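Local coordinates for protein ABC-type metal ion transport system, periplasmic component (PDB 3K2D) that binds methionine in a buried pocket, activates Toll-like receptor 2 as a lipoprotein, and probably serves an ABC transporter as its periplasmic substrate-binding component, at residues G118-L123 with L171-T176; Q127-L132 with K150-M155; T42-P47 with N59-K64. The protein carries 4 engineered substitutions. All blocks are in the same frame, centred on the assembly; numbering follows the deposited sequence.

Interaction 1: residues G118-L123 with L171-T176. With MET (methionine), chain C.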
# COMPACT_ATOMS: atom_id res chain seq x y z
N GLY A 118 0.91 -1.38 12.75
CA GLY A 118 -0.17 -2.05 13.44
C GLY A 118 -0.70 -3.22 12.65
O GLY A 118 -1.02 -4.27 13.21
N ARG A 119 -0.80 -3.02 11.35
CA ARG A 119 -1.28 -4.05 10.45
C ARG A 119 -0.35 -5.27 10.51
O ARG A 119 -0.81 -6.42 10.58
CB ARG A 119 -1.31 -3.49 9.03
CG ARG A 119 -1.81 -4.42 7.97
CD ARG A 119 -1.67 -3.72 6.62
NE ARG A 119 -2.17 -4.52 5.51
CZ ARG A 119 -2.11 -4.14 4.24
NH1 ARG A 119 -1.57 -2.97 3.92
NH2 ARG A 119 -2.58 -4.93 3.29
N SER A 120 0.96 -5.01 10.50
CA SER A 120 1.95 -6.08 10.55
C SER A 120 1.90 -6.86 11.85
O SER A 120 1.93 -8.09 11.84
CB SER A 120 3.36 -5.51 10.36
OG SER A 120 3.54 -5.00 9.05
N LEU A 121 1.81 -6.15 12.97
CA LEU A 121 1.75 -6.80 14.27
C LEU A 121 0.50 -7.67 14.36
O LEU A 121 0.56 -8.78 14.87
CB LEU A 121 1.79 -5.76 15.38
CG LEU A 121 3.10 -4.96 15.44
CD1 LEU A 121 2.98 -3.88 16.54
CD2 LEU A 121 4.28 -5.89 15.72
N LEU A 122 -0.62 -7.16 13.86
CA LEU A 122 -1.86 -7.94 13.87
C LEU A 122 -1.64 -9.22 13.05
O LEU A 122 -2.06 -10.31 13.44
CB LEU A 122 -3.00 -7.13 13.25
CG LEU A 122 -3.65 -6.03 14.11
CD1 LEU A 122 -4.71 -5.30 13.30
CD2 LEU A 122 -4.27 -6.67 15.36
N LEU A 123 -0.97 -9.09 11.91
CA LEU A 123 -0.70 -10.23 11.04
C LEU A 123 0.20 -11.26 11.74
O LEU A 123 -0.02 -12.46 11.64
CB LEU A 123 -0.05 -9.77 9.75
CG LEU A 123 0.29 -10.87 8.75
CD1 LEU A 123 -0.97 -11.63 8.36
CD2 LEU A 123 0.96 -10.27 7.53
N LEU A 171 12.85 -12.71 8.48
CA LEU A 171 11.62 -12.57 7.72
C LEU A 171 11.11 -11.13 7.74
O LEU A 171 11.24 -10.43 8.74
CB LEU A 171 10.58 -13.54 8.30
CG LEU A 171 9.18 -13.67 7.71
CD1 LEU A 171 8.68 -15.08 7.92
CD2 LEU A 171 8.24 -12.64 8.36
N SER A 172 10.52 -10.69 6.63
CA SER A 172 10.01 -9.33 6.52
C SER A 172 8.62 -9.25 5.92
O SER A 172 8.32 -9.89 4.92
CB SER A 172 10.94 -8.49 5.64
OG SER A 172 12.27 -8.52 6.10
N ILE A 173 7.78 -8.44 6.54
CA ILE A 173 6.43 -8.20 6.04
C ILE A 173 6.59 -6.98 5.15
O ILE A 173 6.93 -5.89 5.62
CB ILE A 173 5.45 -7.94 7.21
CG1 ILE A 173 5.22 -9.26 7.96
CG2 ILE A 173 4.13 -7.38 6.68
CD1 ILE A 173 4.35 -9.14 9.20
N ILE A 174 6.38 -7.17 3.85
CA ILE A 174 6.56 -6.12 2.86
C ILE A 174 5.29 -5.78 2.10
O ILE A 174 4.57 -6.69 1.69
CB ILE A 174 7.63 -6.55 1.82
CG1 ILE A 174 8.89 -7.04 2.54
CG2 ILE A 174 7.94 -5.39 0.89
CD1 ILE A 174 9.96 -7.60 1.61
N ASN A 175 5.03 -4.49 1.92
CA ASN A 175 3.87 -4.03 1.16
C ASN A 175 4.09 -4.58 -0.26
O ASN A 175 5.23 -4.57 -0.75
CB ASN A 175 3.82 -2.49 1.10
CG ASN A 175 3.62 -1.84 2.46
OD1 ASN A 175 2.51 -1.78 2.98
ND2 ASN A 175 4.71 -1.36 3.05
N THR A 176 3.04 -5.05 -0.92
CA THR A 176 3.19 -5.58 -2.27
C THR A 176 3.74 -4.51 -3.21
O THR A 176 4.36 -4.81 -4.23
CB THR A 176 1.83 -6.11 -2.81
OG1 THR A 176 1.39 -7.21 -2.00
CG2 THR A 176 1.98 -6.58 -4.25
N MET C . -0.44 -0.18 -0.97
CA MET C . -0.24 -0.55 0.48
C MET C . -0.87 -1.89 0.70
O MET C . -2.00 -2.12 0.18
CB MET C . -0.93 0.37 1.47
CG MET C . -0.44 1.75 1.45
SD MET C . -0.89 2.61 2.92
CE MET C . -0.06 4.05 2.35
OXT MET C . -0.27 -2.71 1.40
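Ile173 reaches across to helix 114-126 with both of its branches, and this is where the contact is closest. Its CG2 methyl lies against Ser120, 3.4 Å from OG, while CD1 goes past Ser120 CB to meet Leu123 CD2 at 3.9 Å. With CG1 set anti to the carbonyl carbon (chi1 -71°), the two branches spread along the helix, CG2 to Ser120 and CD1 onward to Leu123; the Leu123 and Ile173 side chains run at a slant to one another. Ser120 OG is buried but not left without a partner, since it turns back one helical turn to bond Asn116 O. The pair shows the layering of a periplasmic binding protein domain: a helix laid on a parallel part of the sheet, with strand 171-174 hydrogen-bonded beside strand 107-111, and Phe192 of strand 192-193 also touching both Leu123 and Ile173. Toward the pocket the two segments draw apart, and Arg119 and Asn175 approach only loosely, with bound methionine beside both. Arg119 is extended from CG to NE, and its NH1 donates to the ligand carboxylate oxygen OXT at 2.8 Å, though the bond is bent (141°). That carboxylate lies at the guanidinium edge. Glu194 holds the same group through a salt bridge to NE, and Tyr200 adds a cation-pi contact.

Interaction 2: residues Q127-L132 with K150-M155. Engineered in segment 150-155: Met155 (natural residue Val).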
# COMPACT_ATOMS: atom_id res chain seq x y z
N GLN A 127 -0.29 -15.38 13.10
CA GLN A 127 0.63 -16.47 12.82
C GLN A 127 1.04 -17.14 14.13
O GLN A 127 1.73 -18.16 14.13
CB GLN A 127 1.87 -15.91 12.11
CG GLN A 127 1.93 -16.23 10.63
CD GLN A 127 0.58 -16.12 9.95
OE1 GLN A 127 -0.03 -15.05 9.92
NE2 GLN A 127 0.11 -17.23 9.39
N GLY A 128 0.60 -16.57 15.24
CA GLY A 128 0.93 -17.13 16.53
C GLY A 128 2.34 -16.80 16.97
O GLY A 128 2.85 -17.40 17.91
N LEU A 129 2.98 -15.85 16.29
CA LEU A 129 4.34 -15.47 16.63
C LEU A 129 4.35 -14.57 17.86
O LEU A 129 5.32 -14.54 18.61
CB LEU A 129 5.01 -14.74 15.47
CG LEU A 129 5.35 -15.59 14.24
CD1 LEU A 129 5.80 -14.67 13.12
CD2 LEU A 129 6.45 -16.59 14.60
N ILE A 130 3.27 -13.83 18.05
CA ILE A 130 3.15 -12.93 19.19
C ILE A 130 1.69 -12.76 19.55
O ILE A 130 0.80 -13.14 18.79
CB ILE A 130 3.70 -11.53 18.88
CG1 ILE A 130 2.86 -10.89 17.77
CG2 ILE A 130 5.16 -11.60 18.49
CD1 ILE A 130 2.62 -9.41 17.97
N LYS A 131 1.44 -12.19 20.71
CA LYS A 131 0.07 -11.93 21.13
C LYS A 131 -0.01 -10.46 21.52
O LYS A 131 0.93 -9.93 22.12
CB LYS A 131 -0.32 -12.83 22.30
CG LYS A 131 -1.80 -12.76 22.61
CD LYS A 131 -2.22 -13.62 23.79
CE LYS A 131 -3.70 -13.37 24.12
NZ LYS A 131 -4.00 -11.91 24.41
N LEU A 132 -1.10 -9.80 21.16
CA LEU A 132 -1.29 -8.38 21.48
C LEU A 132 -2.38 -8.21 22.53
O LEU A 132 -3.24 -9.08 22.68
CB LEU A 132 -1.68 -7.61 20.22
CG LEU A 132 -0.62 -7.66 19.12
CD1 LEU A 132 -1.23 -7.24 17.79
CD2 LEU A 132 0.56 -6.76 19.49
N LYS A 150 8.91 -16.91 20.94
CA LYS A 150 10.19 -17.15 20.26
C LYS A 150 11.23 -16.05 20.49
O LYS A 150 12.29 -16.05 19.87
CB LYS A 150 9.96 -17.34 18.76
CG LYS A 150 9.33 -18.68 18.40
CD LYS A 150 9.08 -18.82 16.90
CE LYS A 150 8.67 -20.25 16.55
NZ LYS A 150 9.71 -21.27 16.95
N ASN A 151 10.92 -15.13 21.40
CA ASN A 151 11.82 -14.03 21.72
C ASN A 151 12.20 -13.25 20.46
O ASN A 151 13.38 -12.96 20.22
CB ASN A 151 13.09 -14.54 22.40
CG ASN A 151 12.79 -15.41 23.62
OD1 ASN A 151 11.85 -15.15 24.38
ND2 ASN A 151 13.61 -16.45 23.82
N ILE A 152 11.21 -12.90 19.66
CA ILE A 152 11.45 -12.17 18.43
C ILE A 152 11.78 -10.69 18.69
O ILE A 152 11.38 -10.11 19.70
CB ILE A 152 10.22 -12.24 17.50
CG1 ILE A 152 9.83 -13.69 17.25
CG2 ILE A 152 10.54 -11.58 16.17
CD1 ILE A 152 8.60 -13.85 16.36
N THR A 153 12.53 -10.10 17.77
CA THR A 153 12.84 -8.69 17.86
C THR A 153 12.24 -8.05 16.63
O THR A 153 12.60 -8.38 15.51
CB THR A 153 14.36 -8.42 17.88
OG1 THR A 153 14.89 -8.72 19.17
CG2 THR A 153 14.63 -6.96 17.57
N ILE A 154 11.29 -7.15 16.84
CA ILE A 154 10.63 -6.46 15.74
C ILE A 154 11.46 -5.29 15.27
O ILE A 154 11.71 -4.35 16.03
CB ILE A 154 9.24 -5.92 16.17
CG1 ILE A 154 8.37 -7.05 16.70
CG2 ILE A 154 8.56 -5.26 15.00
CD1 ILE A 154 8.13 -8.14 15.70
N MET A 155 11.90 -5.36 14.02
CA MET A 155 12.69 -4.28 13.42
C MET A 155 11.75 -3.43 12.57
O MET A 155 11.18 -3.91 11.59
CB MET A 155 13.82 -4.85 12.56
CG MET A 155 14.89 -5.65 13.33
SD MET A 155 15.84 -4.72 14.55
CE MET A 155 16.75 -3.72 13.50
O HOH W 1 7.67 -15.37 19.40
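Leu129 and Ile152 meet with their side chains at about a right angle, the CD1 methyl of the isoleucine set into the leucine between its CB and one branch. Ile152 CD1 is 3.8 Å from Leu129 CB and 3.9 Å from Leu129 CD2, so a single methyl carries this half of the contact. Ile152 reaches it by an extended chain: CG1 stands anti to the carbonyl carbon (chi1 -54°) and CD1 continues straight on (chi2 179°). The other half belongs to Lys150, whose aliphatic chain passes Leu129 at a slant, CD lying 4.1 Å from Leu129 CD2. One leucine branch is thus shared between a hydrocarbon end and the aliphatic stem of a lysine. The stem only goes by, however: the chain bends at its last torsion and NZ is carried off to bond Leu102 O, with Asp104 as a long, weak ion-pair partner. No direct hydrogen bond joins the segments, but a water links their backbones, donating to Leu129 O and accepting from Lys150 N. Leu129 gets its place from the end of helix 114-126, which closes in a Schellman motif. Gly128 there takes a positive phi (78°), turning the chain out of the helix. Beyond the turn, strand 131-132 pairs antiparallel with strand 145-147, while Thr153 begins strand 153-157, an outermost strand of the sheet, bonded to strand 107-111. Ile108 of that neighbouring strand touches both Leu129 and Ile152, and Leu124 of helix 114-126 covers Leu129, Ile130 and Ile154, placing the contact between the helix end and the sheet edge.

Interaction 3: residues T42-P47 with N59-K64. With MET (methionine), chain C.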
# COMPACT_ATOMS: atom_id res chain seq x y z
N THR A 42 8.09 7.46 -4.94
CA THR A 42 8.75 6.31 -4.32
C THR A 42 8.56 6.24 -2.80
O THR A 42 8.92 5.25 -2.18
CB THR A 42 10.26 6.30 -4.61
OG1 THR A 42 10.83 7.54 -4.16
CG2 THR A 42 10.52 6.12 -6.10
N ASP A 43 8.00 7.29 -2.22
CA ASP A 43 7.80 7.34 -0.76
C ASP A 43 6.32 7.56 -0.43
O ASP A 43 5.67 8.40 -1.04
CB ASP A 43 8.63 8.48 -0.17
CG ASP A 43 8.98 8.27 1.30
OD1 ASP A 43 8.08 7.92 2.11
OD2 ASP A 43 10.16 8.46 1.65
N TYR A 44 5.80 6.82 0.55
CA TYR A 44 4.40 6.98 0.93
C TYR A 44 4.00 8.35 1.50
O TYR A 44 2.86 8.77 1.32
CB TYR A 44 3.97 5.91 1.95
CG TYR A 44 3.80 4.51 1.41
CD1 TYR A 44 3.44 4.28 0.07
CD2 TYR A 44 3.94 3.41 2.25
CE1 TYR A 44 3.23 2.98 -0.40
CE2 TYR A 44 3.72 2.12 1.79
CZ TYR A 44 3.37 1.90 0.47
OH TYR A 44 3.14 0.61 0.06
N VAL A 45 4.92 9.04 2.17
CA VAL A 45 4.57 10.34 2.77
C VAL A 45 4.48 11.53 1.83
O VAL A 45 4.15 12.63 2.26
CB VAL A 45 5.57 10.75 3.89
CG1 VAL A 45 5.57 9.71 5.00
CG2 VAL A 45 6.95 10.94 3.31
N THR A 46 4.74 11.31 0.55
CA THR A 46 4.71 12.41 -0.40
C THR A 46 3.39 12.67 -1.15
O THR A 46 2.93 13.81 -1.25
CB THR A 46 5.85 12.23 -1.45
OG1 THR A 46 7.08 11.95 -0.76
CG2 THR A 46 6.03 13.51 -2.27
N PRO A 47 2.76 11.61 -1.68
CA PRO A 47 1.49 11.72 -2.43
C PRO A 47 0.40 12.65 -1.87
O PRO A 47 -0.11 13.50 -2.60
CB PRO A 47 1.03 10.27 -2.52
CG PRO A 47 2.35 9.53 -2.62
CD PRO A 47 3.17 10.20 -1.54
N ASN A 59 -4.48 11.10 -6.16
CA ASN A 59 -3.49 10.04 -6.04
C ASN A 59 -4.16 8.70 -5.78
O ASN A 59 -5.32 8.64 -5.37
CB ASN A 59 -2.46 10.32 -4.93
CG ASN A 59 -3.08 10.44 -3.54
OD1 ASN A 59 -3.90 9.61 -3.12
ND2 ASN A 59 -2.68 11.47 -2.81
N ALA A 60 -3.43 7.63 -6.04
CA ALA A 60 -3.95 6.29 -5.85
C ALA A 60 -2.83 5.43 -5.29
O ALA A 60 -2.02 4.90 -6.05
CB ALA A 60 -4.45 5.72 -7.18
N PHE A 61 -2.77 5.29 -3.97
CA PHE A 61 -1.70 4.52 -3.34
C PHE A 61 -1.94 4.09 -1.89
O PHE A 61 -1.19 3.28 -1.35
CB PHE A 61 -0.42 5.36 -3.37
CG PHE A 61 -0.41 6.43 -2.31
CD1 PHE A 61 -1.29 7.50 -2.38
CD2 PHE A 61 0.42 6.32 -1.20
CE1 PHE A 61 -1.36 8.44 -1.35
CE2 PHE A 61 0.36 7.25 -0.17
CZ PHE A 61 -0.54 8.32 -0.24
N GLN A 62 -2.97 4.62 -1.24
CA GLN A 62 -3.19 4.31 0.17
C GLN A 62 -4.51 3.66 0.54
O GLN A 62 -5.42 3.55 -0.28
CB GLN A 62 -3.09 5.59 0.99
CG GLN A 62 -4.30 6.50 0.83
CD GLN A 62 -3.98 7.96 1.08
OE1 GLN A 62 -3.57 8.35 2.17
NE2 GLN A 62 -4.16 8.78 0.05
N HIS A 63 -4.59 3.22 1.79
CA HIS A 63 -5.82 2.66 2.33
C HIS A 63 -6.36 3.67 3.36
O HIS A 63 -5.65 4.59 3.75
CB HIS A 63 -5.61 1.26 2.94
CG HIS A 63 -4.40 1.11 3.81
ND1 HIS A 63 -4.19 1.88 4.94
CD2 HIS A 63 -3.39 0.21 3.78
CE1 HIS A 63 -3.10 1.45 5.56
NE2 HIS A 63 -2.60 0.43 4.88
N LYS A 64 -7.60 3.52 3.78
CA LYS A 64 -8.17 4.48 4.72
C LYS A 64 -7.39 4.70 6.02
O LYS A 64 -7.13 5.85 6.41
CB LYS A 64 -9.63 4.12 5.02
CG LYS A 64 -10.39 5.21 5.74
CD LYS A 64 -11.89 4.95 5.69
CE LYS A 64 -12.66 6.01 6.47
NZ LYS A 64 -12.60 5.84 7.96
N MET C . -0.44 -0.18 -0.97
CA MET C . -0.24 -0.55 0.48
C MET C . -0.87 -1.89 0.70
O MET C . -2.00 -2.12 0.18
CB MET C . -0.93 0.37 1.47
CG MET C . -0.44 1.75 1.45
SD MET C . -0.89 2.61 2.92
CE MET C . -0.06 4.05 2.35
OXT MET C . -0.27 -2.71 1.40
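Asn59 ND2 is gripped twice: it donates to Pro47 O, a weak bond of 3.3 Å, and to OD1 of Asn48, the residue after Pro47 at the start of helix 47-53. Asn48 OD1 also accepts from Gln62 NE2, tying strand to helix a second time. Beside these bonds the Phe61 ring is clamped on its two faces. Pro47 CB lies over one, 3.5 Å from the ring centroid and 23° off the normal, a CH-pi contact, and Gln62 CB covers the opposite face. Phe61 CG sits between the backbone N and the carbonyl carbon (chi1 77°), which turns the ring toward Pro47. Tyr44 comes in at the ring edge, its CD1 3.9 Å from Phe61 CD2. Strands 36-41 and 58-63, joined through helix 47-53, form a parallel beta-alpha-beta crossover with strand 8-13 between them; 42-47 leads from the first strand into the helix and 59-64 lies on the second strand. Tyr44 and His63 receive the thioether of bound methionine. The ligand CE methyl sits over the centre of the Tyr44 ring, 3.9 Å above its plane. His63 turns a face to the sulfur, with SD 3.4 Å above the plane and offset toward the rim. Both imidazole nitrogens are held, ND1 capping helix 64-74 at Tyr66 N and NE2 bonded to Asn116 OD1, which fixes the ring's rotation. Tyr44 OH is hydrogen-bonded to Thr177 OG1.

Methionine lies between interactions 1 and 3, whose centres are about 17 Å apart: one supplies the arginine for its carboxylate, the other the aromatic walls for its thioether. The parts of the pocket carried by the two contacts touch beside the ligand, Asn175 CB lying 3.3 Å from Tyr44 OH and Arg119 NH1 3.7 Å from His63 CD2, and Asn202 and Thr177 add further hydrogen bonds to it. Interaction 2 reaches the same sheet as interaction 1 through strand 153-157 and follows helix 114-126 in the chain; their centres are about 12 Å apart, and Leu121 O touches Leu132 CD1 at 3.8 Å. From interaction 3 it is remote, about 14 Å between nearest atoms.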